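Local coordinates for aminotransferase class-III (Sphaerobacter thermophilus DSM 20745, PDB 6K8H), which is an omega-transaminase of the class-III aminotransferase family and belongs to the wider clan of PLP-dependent aminotransferases, at residues Leu65-Asn70 with Gly419-Pro424; Ser259-Tyr264 with Tyr370-His375; Glu404-Arg409 with Ala438-Asp443; Ile411-Ala416 with Glu431-Ala436. One frame throughout, in Å; residues are numbered along the deposited sequence.

Contact 1 (Leu65-Asn70 with Gly419-Pro424)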
loop_
_atom_site.group_PDB
_atom_site.type_symbol
_atom_site.label_atom_id
_atom_site.label_comp_id
_atom_site.label_asym_id
_atom_site.label_seq_id
_atom_site.Cartn_x
_atom_site.Cartn_y
_atom_site.Cartn_z
ATOM N N LEU B 65 8.134 -18.088 -21.580
ATOM C CA LEU B 65 8.807 -18.308 -20.304
ATOM C C LEU B 65 8.928 -16.977 -19.571
ATOM O O LEU B 65 9.400 -15.987 -20.141
ATOM C CB LEU B 65 10.190 -18.920 -20.525
ATOM C CG LEU B 65 10.220 -20.393 -20.944
ATOM C CD1 LEU B 65 11.638 -20.797 -21.283
ATOM C CD2 LEU B 65 9.656 -21.272 -19.828
ATOM N N ASP B 66 8.492 -16.944 -18.310
ATOM C CA ASP B 66 8.361 -15.691 -17.562
ATOM C C ASP B 66 9.651 -15.431 -16.789
ATOM O O ASP B 66 9.934 -16.115 -15.798
ATOM C CB ASP B 66 7.164 -15.747 -16.614
ATOM C CG ASP B 66 6.808 -14.385 -16.025
ATOM O OD1 ASP B 66 7.671 -13.485 -16.007
ATOM O OD2 ASP B 66 5.651 -14.204 -15.570
ATOM N N PHE B 67 10.446 -14.469 -17.265
ATOM C CA PHE B 67 11.626 -13.989 -16.557
ATOM C C PHE B 67 11.402 -12.621 -15.917
ATOM O O PHE B 67 12.370 -11.923 -15.597
ATOM C CB PHE B 67 12.831 -13.938 -17.488
ATOM C CG PHE B 67 13.339 -15.289 -17.879
ATOM C CD1 PHE B 67 12.718 -16.011 -18.884
ATOM C CD2 PHE B 67 14.437 -15.840 -17.242
ATOM C CE1 PHE B 67 13.197 -17.272 -19.261
ATOM C CE2 PHE B 67 14.919 -17.091 -17.600
ATOM C CZ PHE B 67 14.296 -17.808 -18.606
ATOM N N VAL B 68 10.149 -12.215 -15.738
ATOM C CA VAL B 68 9.812 -10.987 -15.024
ATOM C C VAL B 68 9.200 -11.298 -13.668
ATOM O O VAL B 68 9.599 -10.722 -12.658
ATOM C CB VAL B 68 8.870 -10.091 -15.858
ATOM C CG1 VAL B 68 8.622 -8.758 -15.143
ATOM C CG2 VAL B 68 9.428 -9.877 -17.255
ATOM N N ASN B 69 8.219 -12.207 -13.636
ATOM C CA ASN B 69 7.622 -12.700 -12.395
ATOM C C ASN B 69 7.147 -11.554 -11.507
ATOM O O ASN B 69 7.503 -11.452 -10.328
ATOM C CB ASN B 69 8.601 -13.606 -11.660
ATOM C CG ASN B 69 9.051 -14.758 -12.519
ATOM O OD1 ASN B 69 10.198 -14.799 -12.987
ATOM N ND2 ASN B 69 8.145 -15.701 -12.755
ATOM N N ASN B 70 6.333 -10.686 -12.102
ATOM C CA ASN B 70 5.809 -9.494 -11.436
ATOM C C ASN B 70 6.940 -8.702 -10.781
ATOM O O ASN B 70 6.896 -8.346 -9.601
ATOM C CB ASN B 70 4.723 -9.848 -10.424
ATOM C CG ASN B 70 3.750 -8.710 -10.227
ATOM O OD1 ASN B 70 3.542 -7.925 -11.146
ATOM N ND2 ASN B 70 3.165 -8.600 -9.037
ATOM N N GLY B 419 16.121 -9.352 -15.660
ATOM C CA GLY B 419 15.313 -10.541 -15.497
ATOM C C GLY B 419 15.631 -11.287 -14.218
ATOM O O GLY B 419 16.616 -11.009 -13.523
ATOM N N CYS B 420 14.750 -12.230 -13.899
ATOM C CA CYS B 420 14.865 -13.019 -12.679
ATOM C C CYS B 420 14.434 -14.455 -12.958
ATOM O O CYS B 420 13.557 -14.723 -13.784
ATOM C CB CYS B 420 14.068 -12.412 -11.516
ATOM S SG CYS B 420 12.286 -12.303 -11.811
ATOM N N LEU B 421 15.064 -15.381 -12.254
ATOM C CA LEU B 421 14.630 -16.770 -12.310
ATOM C C LEU B 421 13.526 -17.069 -11.291
ATOM O O LEU B 421 13.328 -16.354 -10.309
ATOM C CB LEU B 421 15.812 -17.708 -12.066
ATOM C CG LEU B 421 17.123 -17.417 -12.780
ATOM C CD1 LEU B 421 18.203 -18.384 -12.294
ATOM C CD2 LEU B 421 16.927 -17.555 -14.279
ATOM N N SER B 422 12.800 -18.152 -11.549
ATOM C CA SER B 422 11.834 -18.704 -10.613
ATOM C C SER B 422 12.177 -20.166 -10.319
ATOM O O SER B 422 12.835 -20.847 -11.118
ATOM C CB SER B 422 10.412 -18.571 -11.166
ATOM O OG SER B 422 10.255 -19.338 -12.354
ATOM N N THR B 423 11.729 -20.640 -9.155
ATOM C CA THR B 423 12.074 -21.993 -8.729
ATOM C C THR B 423 11.549 -23.106 -9.644
ATOM O O THR B 423 12.169 -24.184 -9.644
ATOM C CB THR B 423 11.590 -22.250 -7.290
ATOM O OG1 THR B 423 10.179 -22.038 -7.207
ATOM C CG2 THR B 423 12.320 -21.350 -6.287
ATOM N N PRO B 424 10.467 -22.952 -10.423
ATOM C CA PRO B 424 10.137 -24.009 -11.395
ATOM C C PRO B 424 11.172 -24.165 -12.494
ATOM O O PRO B 424 11.092 -25.136 -13.258
ATOM C CB PRO B 424 8.781 -23.561 -11.966
ATOM C CG PRO B 424 8.203 -22.703 -10.919
ATOM C CD PRO B 424 9.369 -21.966 -10.333
HETATM O O HOH W 1 8.708 -18.078 -14.003
#
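F67 and L421 lie side by side with their side chains pointing the same way, and the rim of the ring, at CE2, meets the methyl CD2 of L421 3.9 Å away, close to the ring plane. Next to this apolar pair the backbones meet: C420 N donates to F67 O (2.9 Å, N-H...O 155°), and G419 CA adds a C-H...O contact to that oxygen at 3.3 Å. This joins the end of strand 418-420 to the turn that leaves strand 63-66. C420 SG sits between its own backbone N and carbonyl carbon (chi1 61°), which brings the sulfur to 3.2 Å from V68 O. The turn is an Asx turn: D66 OD1 accepts from V68 N (2.8 Å), nearly on the C-O axis, and also from N69 N (2.7 Å), which stands above the carboxylate plane. The other oxygen, OD2, is bonded to H78, so both carboxylate oxygens are engaged. Farther along, a water donates to D66 O (2.9 Å) and hydrogen-bonds S422 OG (2.6 Å), bridging the two segments. L350 of helix 337-361 touches both F67 and L421, while A98 of the second subunit packs on V68. The chemistry is thus divided: an apolar ring-methyl patch beside a buried polar turn, where two backbone N-H groups share a single carboxylate oxygen, a double grip consistent with fixing the turn after D66.

Contact 2 (Ser259-Tyr264 with Tyr370-His375)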
loop_
_atom_site.group_PDB
_atom_site.type_symbol
_atom_site.label_atom_id
_atom_site.label_comp_id
_atom_site.label_asym_id
_atom_site.label_seq_id
_atom_site.Cartn_x
_atom_site.Cartn_y
_atom_site.Cartn_z
ATOM N N SER B 259 16.120 -6.777 -3.513
ATOM C CA SER B 259 17.402 -7.456 -3.291
ATOM C C SER B 259 17.354 -8.521 -2.195
ATOM O O SER B 259 18.324 -9.282 -2.063
ATOM C CB SER B 259 18.527 -6.448 -3.028
ATOM O OG SER B 259 18.434 -5.898 -1.729
ATOM N N LEU B 260 16.298 -8.564 -1.373
ATOM C CA LEU B 260 16.270 -9.528 -0.273
ATOM C C LEU B 260 16.385 -10.960 -0.778
ATOM O O LEU B 260 16.847 -11.839 -0.044
ATOM C CB LEU B 260 14.985 -9.374 0.548
ATOM C CG LEU B 260 14.966 -9.994 1.953
ATOM C CD1 LEU B 260 15.686 -9.116 2.969
ATOM C CD2 LEU B 260 13.524 -10.265 2.411
ATOM N N ARG B 261 16.031 -11.177 -2.040
ATOM C CA ARG B 261 16.050 -12.544 -2.620
ATOM C C ARG B 261 17.480 -12.960 -2.991
ATOM O O ARG B 261 17.621 -14.064 -3.494
ATOM C CB ARG B 261 15.152 -12.619 -3.856
ATOM C CG ARG B 261 15.738 -11.945 -5.084
ATOM C CD ARG B 261 15.457 -12.720 -6.356
ATOM N NE ARG B 261 14.049 -12.756 -6.712
ATOM C CZ ARG B 261 13.532 -13.552 -7.634
ATOM N NH1 ARG B 261 12.237 -13.511 -7.886
ATOM N NH2 ARG B 261 14.304 -14.395 -8.289
ATOM N N SER B 262 18.480 -12.097 -2.784
ATOM C CA SER B 262 19.842 -12.422 -3.211
ATOM C C SER B 262 20.489 -13.521 -2.375
ATOM O O SER B 262 21.456 -14.146 -2.836
ATOM C CB SER B 262 20.718 -11.170 -3.171
ATOM O OG SER B 262 20.125 -10.128 -3.919
ATOM N N ASP B 263 19.960 -13.801 -1.187
ATOM C CA ASP B 263 20.653 -14.642 -0.222
ATOM C C ASP B 263 19.690 -14.987 0.911
ATOM O O ASP B 263 18.715 -14.263 1.164
ATOM C CB ASP B 263 21.897 -13.919 0.308
ATOM C CG ASP B 263 22.670 -14.734 1.307
ATOM O OD1 ASP B 263 23.527 -15.533 0.871
ATOM O OD2 ASP B 263 22.416 -14.576 2.523
ATOM N N TYR B 264 19.975 -16.101 1.597
ATOM C CA TYR B 264 19.165 -16.488 2.756
ATOM C C TYR B 264 18.998 -15.327 3.733
ATOM O O TYR B 264 17.910 -15.125 4.292
ATOM C CB TYR B 264 19.806 -17.695 3.450
ATOM C CG TYR B 264 18.903 -18.446 4.431
ATOM C CD1 TYR B 264 17.904 -19.293 3.973
ATOM C CD2 TYR B 264 19.072 -18.319 5.802
ATOM C CE1 TYR B 264 17.089 -19.988 4.844
ATOM C CE2 TYR B 264 18.260 -19.016 6.693
ATOM C CZ TYR B 264 17.266 -19.843 6.207
ATOM O OH TYR B 264 16.449 -20.540 7.079
ATOM N N TYR B 370 23.383 -11.352 -9.633
ATOM C CA TYR B 370 23.733 -12.055 -8.406
ATOM C C TYR B 370 22.577 -12.977 -8.041
ATOM O O TYR B 370 21.413 -12.617 -8.231
ATOM C CB TYR B 370 24.028 -11.082 -7.254
ATOM C CG TYR B 370 24.641 -11.805 -6.072
ATOM C CD1 TYR B 370 23.843 -12.484 -5.156
ATOM C CD2 TYR B 370 26.020 -11.857 -5.909
ATOM C CE1 TYR B 370 24.402 -13.176 -4.101
ATOM C CE2 TYR B 370 26.592 -12.544 -4.854
ATOM C CZ TYR B 370 25.782 -13.204 -3.961
ATOM O OH TYR B 370 26.351 -13.891 -2.923
ATOM N N GLY B 371 22.897 -14.157 -7.515
ATOM C CA GLY B 371 21.843 -15.115 -7.224
ATOM C C GLY B 371 20.988 -15.327 -8.464
ATOM O O GLY B 371 21.504 -15.572 -9.560
ATOM N N SER B 372 19.673 -15.137 -8.329
ATOM C CA SER B 372 18.737 -15.380 -9.421
ATOM C C SER B 372 18.316 -14.105 -10.146
ATOM O O SER B 372 17.304 -14.115 -10.858
ATOM C CB SER B 372 17.492 -16.107 -8.900
ATOM O OG SER B 372 16.919 -15.393 -7.824
ATOM N N LEU B 373 19.073 -13.018 -10.000
ATOM C CA LEU B 373 18.808 -11.763 -10.688
ATOM C C LEU B 373 19.905 -11.503 -11.712
ATOM O O LEU B 373 21.088 -11.730 -11.432
ATOM C CB LEU B 373 18.752 -10.597 -9.694
ATOM C CG LEU B 373 17.693 -10.655 -8.590
ATOM C CD1 LEU B 373 17.967 -9.581 -7.548
ATOM C CD2 LEU B 373 16.323 -10.459 -9.188
ATOM N N PHE B 374 19.524 -11.001 -12.886
ATOM C CA PHE B 374 20.513 -10.709 -13.918
ATOM C C PHE B 374 20.057 -9.518 -14.754
ATOM O O PHE B 374 18.866 -9.200 -14.831
ATOM C CB PHE B 374 20.774 -11.936 -14.804
ATOM C CG PHE B 374 19.584 -12.363 -15.620
ATOM C CD1 PHE B 374 19.355 -11.814 -16.870
ATOM C CD2 PHE B 374 18.702 -13.316 -15.140
ATOM C CE1 PHE B 374 18.266 -12.194 -17.619
ATOM C CE2 PHE B 374 17.616 -13.704 -15.882
ATOM C CZ PHE B 374 17.393 -13.147 -17.120
ATOM N N HIS B 375 21.028 -8.877 -15.402
ATOM C CA HIS B 375 20.792 -7.707 -16.254
ATOM C C HIS B 375 21.740 -7.799 -17.444
ATOM O O HIS B 375 22.965 -7.824 -17.258
ATOM C CB HIS B 375 21.027 -6.403 -15.470
ATOM C CG HIS B 375 20.308 -5.205 -16.022
ATOM N ND1 HIS B 375 20.247 -4.921 -17.370
ATOM C CD2 HIS B 375 19.632 -4.209 -15.399
ATOM C CE1 HIS B 375 19.563 -3.806 -17.557
ATOM N NE2 HIS B 375 19.168 -3.357 -16.378
HETATM O O HOH W 2 18.464 -15.613 -5.755
HETATM O O HOH W 3 24.464 -15.369 -1.523
#
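S262 and Y370 meet where a short 3-10 turn at 260-261 faces a tight beta hairpin, the one joining antiparallel strands 366-370 and 373-377; S262 CA and G371 CA are 5.2 Å apart. The hairpin loop is a type II' turn from Y370 to L373, closed by backbone bonds in both directions between those two residues. G371 takes the first corner with a positive phi of 53°, a conformation that suits glycine. S262, for its part, is turned inward on its own segment: its N and OG both donate to S259 O. R261 carries the polar part of the contact. Its CG lies between the backbone N and the carbonyl carbon (chi1 74°), and the chain bends twice more before NH2 reaches S372 OG (2.8 Å, N-H...O 152°), which lies in the guanidinium plane. The same NH2 also bonds L421 O, and NH1 bonds T72 O, fixing the rotation of the group. S372 OG is held a second time by a water that donates to R261 O (2.9 Å). The aliphatic part of R261 passes L373 at a slant, with CD 3.7 Å from L373 CD2; the L373 side chain is about 9 Å from the bound (5-hydroxy-4,6-dimethylpyridin-3-yl)methyl dihydrogen phosphate. At the partly exposed Y370, the ring turns its edge to S262 O, 3.3 Å from CE1. Beyond it, one water hydrogen-bonds Y370 OH at 2.8 Å and donates to D263 OD1 at 2.6 Å.

Contact 3 (Glu404-Arg409 with Ala438-Asp443)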
loop_
_atom_site.group_PDB
_atom_site.type_symbol
_atom_site.label_atom_id
_atom_site.label_comp_id
_atom_site.label_asym_id
_atom_site.label_seq_id
_atom_site.Cartn_x
_atom_site.Cartn_y
_atom_site.Cartn_z
ATOM N N GLU B 404 11.738 -6.991 -28.233
ATOM C CA GLU B 404 10.597 -7.375 -29.062
ATOM C C GLU B 404 10.797 -8.756 -29.686
ATOM O O GLU B 404 9.868 -9.581 -29.711
ATOM C CB GLU B 404 10.366 -6.307 -30.138
ATOM C CG GLU B 404 9.220 -6.595 -31.102
ATOM C CD GLU B 404 7.838 -6.388 -30.489
ATOM O OE1 GLU B 404 7.733 -5.928 -29.326
ATOM O OE2 GLU B 404 6.839 -6.688 -31.180
ATOM N N ALA B 405 12.011 -9.043 -30.174
ATOM C CA ALA B 405 12.272 -10.368 -30.739
ATOM C C ALA B 405 12.154 -11.456 -29.678
ATOM O O ALA B 405 11.569 -12.520 -29.931
ATOM C CB ALA B 405 13.651 -10.409 -31.397
ATOM N N LEU B 406 12.704 -11.209 -28.481
ATOM C CA LEU B 406 12.561 -12.181 -27.400
ATOM C C LEU B 406 11.088 -12.441 -27.106
ATOM O O LEU B 406 10.668 -13.597 -26.975
ATOM C CB LEU B 406 13.293 -11.702 -26.137
ATOM C CG LEU B 406 14.823 -11.836 -26.137
ATOM C CD1 LEU B 406 15.455 -11.111 -24.938
ATOM C CD2 LEU B 406 15.232 -13.312 -26.165
ATOM N N MET B 407 10.289 -11.370 -27.002
ATOM C CA MET B 407 8.853 -11.514 -26.779
ATOM C C MET B 407 8.215 -12.401 -27.834
ATOM O O MET B 407 7.330 -13.206 -27.526
ATOM C CB MET B 407 8.167 -10.145 -26.774
ATOM C CG MET B 407 8.349 -9.355 -25.481
ATOM S SD MET B 407 7.402 -10.064 -24.116
ATOM C CE MET B 407 5.708 -9.694 -24.596
ATOM N N GLY B 408 8.625 -12.239 -29.091
ATOM C CA GLY B 408 8.070 -13.082 -30.133
ATOM C C GLY B 408 8.635 -14.483 -30.194
ATOM O O GLY B 408 8.142 -15.301 -30.975
ATOM N N ARG B 409 9.654 -14.756 -29.378
ATOM C CA ARG B 409 10.350 -16.069 -29.358
ATOM C C ARG B 409 10.093 -16.831 -28.052
ATOM O O ARG B 409 10.966 -17.593 -27.651
ATOM C CB ARG B 409 11.845 -15.919 -29.640
ATOM C CG ARG B 409 12.166 -15.592 -31.087
ATOM C CD ARG B 409 13.643 -15.705 -31.383
ATOM N NE ARG B 409 13.899 -15.286 -32.748
ATOM C CZ ARG B 409 13.866 -16.086 -33.803
ATOM N NH1 ARG B 409 13.599 -17.376 -33.662
ATOM N NH2 ARG B 409 14.109 -15.581 -35.000
ATOM N N ALA B 438 20.227 -15.539 -28.491
ATOM C CA ALA B 438 21.048 -15.587 -29.703
ATOM C C ALA B 438 20.213 -15.271 -30.943
ATOM O O ALA B 438 20.599 -14.450 -31.796
ATOM C CB ALA B 438 21.709 -16.961 -29.829
ATOM N N ALA B 439 19.041 -15.895 -31.043
ATOM C CA ALA B 439 18.182 -15.613 -32.191
ATOM C C ALA B 439 17.715 -14.157 -32.201
ATOM O O ALA B 439 17.644 -13.527 -33.265
ATOM C CB ALA B 439 16.992 -16.567 -32.195
ATOM N N ALA B 440 17.400 -13.600 -31.026
ATOM C CA ALA B 440 16.921 -12.221 -30.949
ATOM C C ALA B 440 18.009 -11.227 -31.333
ATOM O O ALA B 440 17.731 -10.195 -31.949
ATOM C CB ALA B 440 16.415 -11.916 -29.535
ATOM N N LEU B 441 19.247 -11.500 -30.934
ATOM C CA LEU B 441 20.365 -10.662 -31.346
ATOM C C LEU B 441 20.515 -10.673 -32.868
ATOM O O LEU B 441 20.660 -9.609 -33.501
ATOM C CB LEU B 441 21.635 -11.145 -30.645
ATOM C CG LEU B 441 22.858 -10.253 -30.436
ATOM C CD1 LEU B 441 22.457 -8.922 -29.813
ATOM C CD2 LEU B 441 23.864 -11.002 -29.553
ATOM N N GLN B 442 20.399 -11.856 -33.471
ATOM C CA GLN B 442 20.512 -11.936 -34.950
ATOM C C GLN B 442 19.386 -11.093 -35.564
ATOM O O GLN B 442 19.683 -10.259 -36.424
ATOM C CB GLN B 442 20.466 -13.398 -35.388
ATOM C CG GLN B 442 21.709 -14.172 -34.984
ATOM C CD GLN B 442 21.545 -15.666 -35.106
ATOM O OE1 GLN B 442 20.572 -16.157 -35.673
ATOM N NE2 GLN B 442 22.501 -16.406 -34.562
ATOM N N ASP B 443 18.161 -11.245 -35.059
ATOM C CA ASP B 443 17.037 -10.438 -35.537
ATOM C C ASP B 443 17.330 -8.949 -35.438
ATOM O O ASP B 443 17.111 -8.193 -36.393
ATOM C CB ASP B 443 15.791 -10.748 -34.733
ATOM C CG ASP B 443 15.249 -12.117 -35.000
ATOM O OD1 ASP B 443 15.760 -12.850 -35.875
ATOM O OD2 ASP B 443 14.272 -12.447 -34.316
#
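R409 and D443 reach toward each other tip to tip, and the arginine approaches side-on, with NE and NH2 both directed at the single oxygen OD2. The NE-OD2 distance is 3.3 Å and the NH2-OD2 distance 3.2 Å, while the remaining bond, NH2 to OD1, is weak. OD2 lies in the guanidinium plane, yet the two flat groups are turned 41° apart: OD2 accepts from NH2 with its syn lone pair, whereas NE stands above the carboxylate plane. In the arginine, CG is anti to the carbonyl carbon and the chain runs extended from CG to NE; only then does chi4 (-89°) swing CZ out of that line. One face of the guanidinium lies over A439 CB, which is 3.4 Å from NE and offset toward the rim. This salt bridge lies at the exposed edge of a helix pair. Segments 404-408 and 438-443, of helices 393-408 and 427-445, run roughly antiparallel, 132° between their directions and 8.6 Å between axes at closest approach. Alanines line the closest part: A405 CB meets A440 CB at 3.7 Å. L406 comes at A440 from another side, its CG 3.8 Å from A440 CB and its CD2 methyl touching the same atom. A405 CB also packs 3.6 Å from D443 OD2, beside the oxygen that R409 grips. On the side of helix 427-445 away from this contact, L441 and A438 lean on V357 of helix 337-361, and on the far side of the other helix E404 OE2 forms a salt bridge with R13.

Contact 4 (Ile411-Ala416 with Glu431-Ala436)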
loop_
_atom_site.group_PDB
_atom_site.type_symbol
_atom_site.label_atom_id
_atom_site.label_comp_id
_atom_site.label_asym_id
_atom_site.label_seq_id
_atom_site.Cartn_x
_atom_site.Cartn_y
_atom_site.Cartn_z
ATOM N N ILE B 411 9.929 -15.628 -24.887
ATOM C CA ILE B 411 10.626 -15.105 -23.712
ATOM C C ILE B 411 10.000 -13.774 -23.297
ATOM O O ILE B 411 9.914 -12.836 -24.099
ATOM C CB ILE B 411 12.135 -14.923 -23.967
ATOM C CG1 ILE B 411 12.796 -16.242 -24.392
ATOM C CG2 ILE B 411 12.810 -14.365 -22.713
ATOM C CD1 ILE B 411 12.932 -17.261 -23.274
ATOM N N PHE B 412 9.590 -13.688 -22.041
ATOM C CA PHE B 412 9.040 -12.473 -21.453
ATOM C C PHE B 412 10.077 -11.938 -20.472
ATOM O O PHE B 412 10.331 -12.560 -19.437
ATOM C CB PHE B 412 7.705 -12.773 -20.765
ATOM C CG PHE B 412 7.082 -11.595 -20.058
ATOM C CD1 PHE B 412 7.000 -10.349 -20.663
ATOM C CD2 PHE B 412 6.542 -11.756 -18.793
ATOM C CE1 PHE B 412 6.415 -9.269 -19.994
ATOM C CE2 PHE B 412 5.959 -10.699 -18.111
ATOM C CZ PHE B 412 5.891 -9.446 -18.721
ATOM N N ILE B 413 10.685 -10.797 -20.806
ATOM C CA ILE B 413 11.676 -10.145 -19.958
ATOM C C ILE B 413 11.339 -8.657 -19.939
ATOM O O ILE B 413 10.557 -8.175 -20.758
ATOM C CB ILE B 413 13.132 -10.394 -20.437
ATOM C CG1 ILE B 413 14.142 -10.087 -19.317
ATOM C CG2 ILE B 413 13.417 -9.620 -21.726
ATOM C CD1 ILE B 413 15.499 -10.740 -19.511
ATOM N N THR B 414 11.893 -7.930 -18.962
ATOM C CA THR B 414 11.625 -6.499 -18.910
ATOM C C THR B 414 12.236 -5.788 -20.116
ATOM O O THR B 414 13.202 -6.271 -20.718
ATOM C CB THR B 414 12.169 -5.862 -17.630
ATOM O OG1 THR B 414 13.602 -5.918 -17.622
ATOM C CG2 THR B 414 11.597 -6.546 -16.391
ATOM N N PRO B 415 11.706 -4.618 -20.469
ATOM C CA PRO B 415 12.305 -3.853 -21.576
ATOM C C PRO B 415 13.780 -3.544 -21.382
ATOM O O PRO B 415 14.503 -3.417 -22.375
ATOM C CB PRO B 415 11.464 -2.575 -21.607
ATOM C CG PRO B 415 10.128 -3.004 -21.064
ATOM C CD PRO B 415 10.428 -4.035 -20.009
ATOM N N ALA B 416 14.264 -3.435 -20.142
ATOM C CA ALA B 416 15.678 -3.150 -19.942
ATOM C C ALA B 416 16.552 -4.388 -20.105
ATOM O O ALA B 416 17.779 -4.256 -20.121
ATOM C CB ALA B 416 15.906 -2.534 -18.548
ATOM N N GLU B 431 18.708 -22.780 -20.905
ATOM C CA GLU B 431 19.131 -22.983 -22.286
ATOM C C GLU B 431 18.134 -22.384 -23.273
ATOM O O GLU B 431 18.535 -21.811 -24.288
ATOM C CB GLU B 431 19.345 -24.472 -22.552
ATOM C CG GLU B 431 20.668 -24.939 -21.999
ATOM C CD GLU B 431 20.840 -26.440 -22.008
ATOM O OE1 GLU B 431 19.870 -27.166 -22.329
ATOM O OE2 GLU B 431 21.958 -26.895 -21.676
ATOM N N ALA B 432 16.832 -22.505 -22.999
ATOM C CA ALA B 432 15.850 -21.866 -23.870
ATOM C C ALA B 432 16.055 -20.357 -23.899
ATOM O O ALA B 432 15.999 -19.735 -24.968
ATOM C CB ALA B 432 14.426 -22.213 -23.425
ATOM N N PHE B 433 16.309 -19.748 -22.734
ATOM C CA PHE B 433 16.598 -18.319 -22.723
ATOM C C PHE B 433 17.821 -17.996 -23.580
ATOM O O PHE B 433 17.778 -17.087 -24.420
ATOM C CB PHE B 433 16.808 -17.801 -21.294
ATOM C CG PHE B 433 17.045 -16.325 -21.247
ATOM C CD1 PHE B 433 18.324 -15.805 -21.424
ATOM C CD2 PHE B 433 15.979 -15.447 -21.105
ATOM C CE1 PHE B 433 18.550 -14.441 -21.425
ATOM C CE2 PHE B 433 16.184 -14.074 -21.103
ATOM C CZ PHE B 433 17.473 -13.566 -21.259
ATOM N N VAL B 434 18.921 -18.728 -23.386
ATOM C CA VAL B 434 20.165 -18.381 -24.081
ATOM C C VAL B 434 20.004 -18.547 -25.596
ATOM O O VAL B 434 20.450 -17.693 -26.387
ATOM C CB VAL B 434 21.340 -19.214 -23.536
ATOM C CG1 VAL B 434 22.591 -19.019 -24.404
ATOM C CG2 VAL B 434 21.638 -18.826 -22.093
ATOM N N ASP B 435 19.351 -19.634 -26.022
ATOM C CA ASP B 435 19.099 -19.844 -27.449
ATOM C C ASP B 435 18.223 -18.740 -28.033
ATOM O O ASP B 435 18.497 -18.222 -29.133
ATOM C CB ASP B 435 18.445 -21.210 -27.667
ATOM C CG ASP B 435 19.398 -22.369 -27.390
ATOM O OD1 ASP B 435 20.613 -22.121 -27.205
ATOM O OD2 ASP B 435 18.934 -23.528 -27.363
ATOM N N ALA B 436 17.152 -18.371 -27.313
ATOM C CA ALA B 436 16.269 -17.313 -27.793
ATOM C C ALA B 436 16.985 -15.976 -27.860
ATOM O O ALA B 436 16.699 -15.170 -28.749
ATOM C CB ALA B 436 15.033 -17.215 -26.904
#
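I411, I413 and F433 form a buried, wholly apolar contact between edge strand 411-412, with the loop that follows it, and the C-terminal helix 427-445. The two isoleucines, with one residue between them on the extended chain, both turn to the helix, while F412 between them points the other way. F433 CG is anti to the backbone N (chi1 -177°), which sends the ring off the helix toward the strand, where both isoleucine side chains cross the F433 side chain at about a right angle. I411 CG2 lies 3.7 Å from F433 CD2, and I413 CD1 sits 3.8 Å from CE2, so that the adjacent ring atoms CD2 and CE2 take the two residues. I411 CG1, the other branch at the beta carbon, packs on the next turn of the helix, 3.5 Å from A436 CB. I411 therefore straddles the ring and the alanine with separate branches. L406 of helix 393-408 touches I411, I413 and A436 together. The F433 ring also meets F67 and, edge-to-face, F374, and it rests on L350 and V354 of helix 337-361, while on the opposite face of the strand F412 packs against M407 of the same chain and against M99 of the second subunit.

Overall arrangement
Contacts 1, 3 and 4 gather on one side of the chain's centre. Contacts 3 and 4 are closest, about 8 Å between centres, and share helix 427-445; contacts 1 and 4, about 10 Å between centres, touch along neighbouring strands 63-66 and 411-412. Contact 2, about 12 Å from contact 1 and about 25 Å from contact 3, centre to centre, meets contact 1 where strands 373-377 and 418-420 pair in the three-stranded sheet. Along the chain, contact 2 closes before contacts 3 and 4 open, contact 4 falls within the span of contact 3, and the segments of contact 1 alternate with theirs. The C-terminal part, residues 370-443, is joined both to residues 65-70 and to the loop 259-264.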